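Local coordinates for protein thioredoxin (TrxA-1) (Sulfolobus solfataricus, PDB 3TCO) that probably reduces protein disulfides through a redox-active cysteine pair, as thioredoxins generally do, at residues A[20-32]-A[52-64]. Sequence-based numbering, arbitrary orientation.
Sequences NNKLVLVDCWAEW and GKAVFGRLNVDEN
Ala54 opens the pairing by setting its CB against Leu23 CD2, 3.6 Å away. From Val55 to Val61 the backbone runs parallel to strand 23-29, joined by seven hydrogen bonds, Val55 N to Leu23 O through Val61 N to Trp29 O. Val55 CG2 lies 3.7 Å from Asn21 CG, and Asn21 ND2 is hydrogen-bonded to Val17 O. Phe56 turns one ring face to Leu25, whose CD1 sits 4.0 Å from the centroid, while Tyr43 of helix 34-49 packs edge-to-face with the same ring. Arg58 brings NH1 to 3.3 Å from Trp29 CZ2, the ring and guanidinium planes 53° apart; Arg58 NE is hydrogen-bonded to Thr6 OG1. Leu59 CB packs on Val26 CG1, on the face that also carries Val24, Val55 and Cys28. Asn60 ND2 stands over one face of the Trp29 indole, 3.6 Å from CZ2, with Trp29 CG lodged between its backbone N and carbonyl carbon (chi1 67°), which lays the ring across strand 55-60. An alanine at Trp29 would probably leave Asn60 ND2 and Arg58 NH1 without the indole they pack against. Asp62 OD2 accepts a hydrogen bond from Trp32 NE1 (2.7 Å) on its syn lone pair; the Trp32 side chain also touches the Cys33-Cys36 pair. Helix 34-49 links the strands, giving the central beta-alpha-beta crossover of the thioredoxin fold.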
loop_
_atom_site.group_PDB
_atom_site.type_symbol
_atom_site.label_atom_id
_atom_site.label_comp_id
_atom_site.label_asym_id
_atom_site.label_seq_id
_atom_site.Cartn_x
_atom_site.Cartn_y
_atom_site.Cartn_z
ATOM N N ASN A 20 -12.682 -4.102 -6.700
ATOM C CA ASN A 20 -13.628 -4.886 -5.926
ATOM C C ASN A 20 -13.518 -4.887 -4.406
ATOM O O ASN A 20 -14.139 -5.722 -3.735
ATOM C CB ASN A 20 -13.610 -6.301 -6.476
ATOM C CG ASN A 20 -14.047 -6.338 -7.928
ATOM O OD1 ASN A 20 -15.219 -6.125 -8.230
ATOM N ND2 ASN A 20 -13.103 -6.578 -8.838
ATOM N N ASN A 21 -12.741 -3.955 -3.867
ATOM C CA ASN A 21 -12.586 -3.812 -2.421
ATOM C C ASN A 21 -12.743 -2.321 -2.129
ATOM O O ASN A 21 -12.173 -1.490 -2.839
ATOM C CB ASN A 21 -11.205 -4.303 -1.975
ATOM C CG ASN A 21 -11.082 -5.814 -2.018
ATOM O OD1 ASN A 21 -11.671 -6.509 -1.196
ATOM N ND2 ASN A 21 -10.328 -6.329 -2.991
ATOM N N LYS A 22 -13.523 -1.973 -1.106
ATOM C CA LYS A 22 -13.730 -0.562 -0.791
ATOM C C LYS A 22 -12.446 0.216 -0.518
ATOM O O LYS A 22 -12.236 1.282 -1.088
ATOM C CB LYS A 22 -14.677 -0.396 0.404
ATOM C CG LYS A 22 -14.775 1.057 0.858
ATOM C CD LYS A 22 -15.743 1.249 2.024
ATOM C CE LYS A 22 -15.760 2.712 2.446
ATOM N NZ LYS A 22 -16.844 3.021 3.415
ATOM N N LEU A 23 -11.602 -0.303 0.371
ATOM C CA LEU A 23 -10.355 0.367 0.701
ATOM C C LEU A 23 -9.166 -0.534 0.438
ATOM O O LEU A 23 -9.068 -1.646 0.982
ATOM C CB LEU A 23 -10.342 0.812 2.176
ATOM C CG LEU A 23 -8.980 1.286 2.716
ATOM C CD1 LEU A 23 -8.546 2.573 1.994
ATOM C CD2 LEU A 23 -9.066 1.555 4.220
ATOM N N VAL A 24 -8.249 -0.041 -0.387
ATOM C CA VAL A 24 -7.054 -0.799 -0.721
ATOM C C VAL A 24 -5.835 0.109 -0.634
ATOM O O VAL A 24 -5.808 1.186 -1.239
ATOM C CB VAL A 24 -7.117 -1.376 -2.155
ATOM C CG1 VAL A 24 -5.846 -2.184 -2.443
ATOM C CG2 VAL A 24 -8.350 -2.286 -2.320
ATOM N N LEU A 25 -4.846 -0.319 0.144
ATOM C CA LEU A 25 -3.603 0.433 0.291
ATOM C C LEU A 25 -2.533 -0.333 -0.460
ATOM O O LEU A 25 -2.599 -1.557 -0.574
ATOM C CB LEU A 25 -3.201 0.576 1.768
ATOM C CG LEU A 25 -4.136 1.425 2.637
ATOM C CD1 LEU A 25 -5.251 0.545 3.208
ATOM C CD2 LEU A 25 -3.337 2.049 3.774
ATOM N N VAL A 26 -1.544 0.385 -0.973
ATOM C CA VAL A 26 -0.481 -0.262 -1.727
ATOM C C VAL A 26 0.876 0.274 -1.303
ATOM O O VAL A 26 1.217 1.413 -1.614
ATOM C CB VAL A 26 -0.641 -0.028 -3.260
ATOM C CG1 VAL A 26 0.411 -0.846 -4.019
ATOM C CG2 VAL A 26 -2.044 -0.409 -3.716
ATOM N N ASP A 27 1.630 -0.541 -0.574
ATOM C CA ASP A 27 2.964 -0.158 -0.118
ATOM C C ASP A 27 3.929 -0.473 -1.273
ATOM O O ASP A 27 4.171 -1.630 -1.589
ATOM C CB ASP A 27 3.333 -0.951 1.150
ATOM C CG ASP A 27 4.813 -0.819 1.534
ATOM O OD1 ASP A 27 5.483 0.140 1.111
ATOM O OD2 ASP A 27 5.299 -1.684 2.278
ATOM N N CYS A 28 4.411 0.573 -1.935
ATOM C CA CYS A 28 5.351 0.428 -3.046
ATOM C C CYS A 28 6.740 0.386 -2.401
ATOM O O CYS A 28 7.170 1.346 -1.750
ATOM C CB CYS A 28 5.188 1.613 -3.993
ATOM S SG CYS A 28 3.488 1.726 -4.696
ATOM N N TRP A 29 7.437 -0.735 -2.574
ATOM C CA TRP A 29 8.734 -0.929 -1.930
ATOM C C TRP A 29 9.761 -1.659 -2.792
ATOM O O TRP A 29 9.493 -2.028 -3.928
ATOM C CB TRP A 29 8.530 -1.768 -0.674
ATOM C CG TRP A 29 8.100 -3.173 -1.038
ATOM C CD1 TRP A 29 6.908 -3.547 -1.590
ATOM C CD2 TRP A 29 8.895 -4.365 -0.962
ATOM N NE1 TRP A 29 6.912 -4.894 -1.870
ATOM C CE2 TRP A 29 8.119 -5.422 -1.495
ATOM C CE3 TRP A 29 10.189 -4.642 -0.501
ATOM C CZ2 TRP A 29 8.592 -6.738 -1.579
ATOM C CZ3 TRP A 29 10.664 -5.953 -0.584
ATOM C CH2 TRP A 29 9.862 -6.985 -1.120
ATOM N N ALA A 30 10.927 -1.885 -2.192
ATOM C CA ALA A 30 12.042 -2.604 -2.808
ATOM C C ALA A 30 12.964 -3.023 -1.665
ATOM O O ALA A 30 13.107 -2.293 -0.683
ATOM C CB ALA A 30 12.786 -1.713 -3.800
ATOM N N GLU A 31 13.584 -4.193 -1.782
ATOM C CA GLU A 31 14.460 -4.691 -0.720
ATOM C C GLU A 31 15.708 -3.839 -0.429
ATOM O O GLU A 31 16.217 -3.838 0.694
ATOM C CB GLU A 31 14.896 -6.128 -1.034
ATOM C CG GLU A 31 15.162 -6.955 0.214
ATOM C CD GLU A 31 15.804 -8.294 -0.087
ATOM O OE1 GLU A 31 15.448 -8.915 -1.114
ATOM O OE2 GLU A 31 16.659 -8.737 0.713
ATOM N N TRP A 32 16.190 -3.110 -1.429
ATOM C CA TRP A 32 17.392 -2.291 -1.266
ATOM C C TRP A 32 17.138 -0.936 -0.615
ATOM O O TRP A 32 18.071 -0.157 -0.394
ATOM C CB TRP A 32 18.039 -2.049 -2.630
ATOM C CG TRP A 32 17.045 -1.644 -3.691
ATOM C CD1 TRP A 32 16.544 -2.435 -4.684
ATOM C CD2 TRP A 32 16.495 -0.335 -3.907
ATOM N NE1 TRP A 32 15.734 -1.702 -5.514
ATOM C CE2 TRP A 32 15.682 -0.410 -5.063
ATOM C CE3 TRP A 32 16.615 0.894 -3.241
ATOM C CZ2 TRP A 32 14.991 0.700 -5.573
ATOM C CZ3 TRP A 32 15.930 1.999 -3.747
ATOM C CH2 TRP A 32 15.126 1.892 -4.906
ATOM N N GLY A 52 -9.252 -8.297 7.375
ATOM C CA GLY A 52 -10.608 -8.511 6.906
ATOM C C GLY A 52 -11.408 -7.268 6.567
ATOM O O GLY A 52 -12.487 -7.370 5.979
ATOM N N LYS A 53 -10.883 -6.091 6.892
ATOM C CA LYS A 53 -11.618 -4.852 6.654
ATOM C C LYS A 53 -11.130 -3.992 5.492
ATOM O O LYS A 53 -11.906 -3.233 4.911
ATOM C CB LYS A 53 -11.643 -4.023 7.944
ATOM C CG LYS A 53 -12.228 -4.783 9.140
ATOM C CD LYS A 53 -12.393 -3.876 10.359
ATOM C CE LYS A 53 -13.161 -4.582 11.476
ATOM N NZ LYS A 53 -12.445 -5.785 12.008
ATOM N N ALA A 54 -9.844 -4.091 5.184
ATOM C CA ALA A 54 -9.248 -3.351 4.070
ATOM C C ALA A 54 -8.085 -4.181 3.578
ATOM O O ALA A 54 -7.514 -4.957 4.345
ATOM C CB ALA A 54 -8.751 -1.993 4.515
ATOM N N VAL A 55 -7.739 -4.026 2.304
ATOM C CA VAL A 55 -6.641 -4.782 1.731
ATOM C C VAL A 55 -5.353 -3.973 1.759
ATOM O O VAL A 55 -5.315 -2.816 1.322
ATOM C CB VAL A 55 -6.961 -5.200 0.279
ATOM C CG1 VAL A 55 -5.760 -5.948 -0.339
ATOM C CG2 VAL A 55 -8.216 -6.081 0.268
ATOM N N PHE A 56 -4.316 -4.577 2.328
ATOM C CA PHE A 56 -3.017 -3.936 2.423
ATOM C C PHE A 56 -2.075 -4.610 1.431
ATOM O O PHE A 56 -1.370 -5.564 1.755
ATOM C CB PHE A 56 -2.463 -4.036 3.853
ATOM C CG PHE A 56 -3.165 -3.120 4.840
ATOM C CD1 PHE A 56 -4.501 -3.321 5.166
ATOM C CD2 PHE A 56 -2.490 -2.054 5.426
ATOM C CE1 PHE A 56 -5.160 -2.475 6.065
ATOM C CE2 PHE A 56 -3.141 -1.195 6.331
ATOM C CZ PHE A 56 -4.474 -1.406 6.650
ATOM N N GLY A 57 -2.080 -4.085 0.216
ATOM C CA GLY A 57 -1.245 -4.635 -0.827
ATOM C C GLY A 57 0.183 -4.136 -0.749
ATOM O O GLY A 57 0.480 -3.148 -0.077
ATOM N N ARG A 58 1.060 -4.849 -1.448
ATOM C CA ARG A 58 2.468 -4.506 -1.521
ATOM C C ARG A 58 2.841 -4.655 -2.979
ATOM O O ARG A 58 2.527 -5.670 -3.610
ATOM C CB ARG A 58 3.321 -5.458 -0.670
ATOM C CG ARG A 58 3.048 -5.345 0.823
ATOM C CD ARG A 58 4.076 -6.098 1.658
ATOM N NE ARG A 58 4.025 -7.545 1.484
ATOM C CZ ARG A 58 4.944 -8.247 0.825
ATOM N NH1 ARG A 58 5.982 -7.630 0.271
ATOM N NH2 ARG A 58 4.842 -9.568 0.746
ATOM N N LEU A 59 3.471 -3.625 -3.521
ATOM C CA LEU A 59 3.896 -3.654 -4.911
ATOM C C LEU A 59 5.409 -3.446 -4.925
ATOM O O LEU A 59 5.898 -2.380 -4.552
ATOM C CB LEU A 59 3.220 -2.533 -5.701
ATOM C CG LEU A 59 3.449 -2.465 -7.219
ATOM C CD1 LEU A 59 2.402 -3.293 -7.982
ATOM C CD2 LEU A 59 3.358 -1.003 -7.642
ATOM N N ASN A 60 6.151 -4.475 -5.300
ATOM C CA ASN A 60 7.592 -4.313 -5.383
ATOM C C ASN A 60 7.813 -3.540 -6.683
ATOM O O ASN A 60 7.448 -4.008 -7.765
ATOM C CB ASN A 60 8.291 -5.659 -5.423
ATOM C CG ASN A 60 9.785 -5.516 -5.519
ATOM O OD1 ASN A 60 10.292 -4.973 -6.498
ATOM N ND2 ASN A 60 10.498 -5.988 -4.497
ATOM N N VAL A 61 8.382 -2.346 -6.577
ATOM C CA VAL A 61 8.571 -1.513 -7.755
ATOM C C VAL A 61 9.504 -2.063 -8.823
ATOM O O VAL A 61 9.306 -1.779 -9.991
ATOM C CB VAL A 61 9.021 -0.062 -7.387
ATOM C CG1 VAL A 61 7.939 0.621 -6.536
ATOM C CG2 VAL A 61 10.347 -0.075 -6.654
ATOM N N ASP A 62 10.506 -2.856 -8.454
ATOM C CA ASP A 62 11.400 -3.381 -9.491
ATOM C C ASP A 62 10.750 -4.452 -10.355
ATOM O O ASP A 62 11.183 -4.677 -11.483
ATOM C CB ASP A 62 12.701 -3.908 -8.892
ATOM C CG ASP A 62 13.540 -2.807 -8.305
ATOM O OD1 ASP A 62 13.440 -1.669 -8.816
ATOM O OD2 ASP A 62 14.297 -3.079 -7.346
ATOM N N GLU A 63 9.718 -5.113 -9.842
ATOM C CA GLU A 63 9.021 -6.123 -10.646
ATOM C C GLU A 63 7.717 -5.597 -11.244
ATOM O O GLU A 63 7.035 -6.317 -11.973
ATOM C CB GLU A 63 8.716 -7.379 -9.822
ATOM C CG GLU A 63 9.093 -7.295 -8.368
ATOM C CD GLU A 63 9.019 -8.647 -7.678
ATOM O OE1 GLU A 63 9.577 -9.624 -8.224
ATOM O OE2 GLU A 63 8.419 -8.728 -6.584
ATOM N N ASN A 64 7.380 -4.345 -10.950
ATOM C CA ASN A 64 6.148 -3.728 -11.446
ATOM C C ASN A 64 6.415 -2.303 -11.915
ATOM O O ASN A 64 5.725 -1.368 -11.510
ATOM C CB ASN A 64 5.094 -3.704 -10.329
ATOM C CG ASN A 64 4.682 -5.092 -9.894
ATOM O OD1 ASN A 64 3.977 -5.793 -10.619
ATOM N ND2 ASN A 64 5.141 -5.509 -8.717
HETATM O O HOH W 1 -12.443 -2.515 2.202
HETATM O O HOH W 2 5.258 -7.157 -3.166
HETATM O O HOH W 3 13.265 -5.933 -3.979
#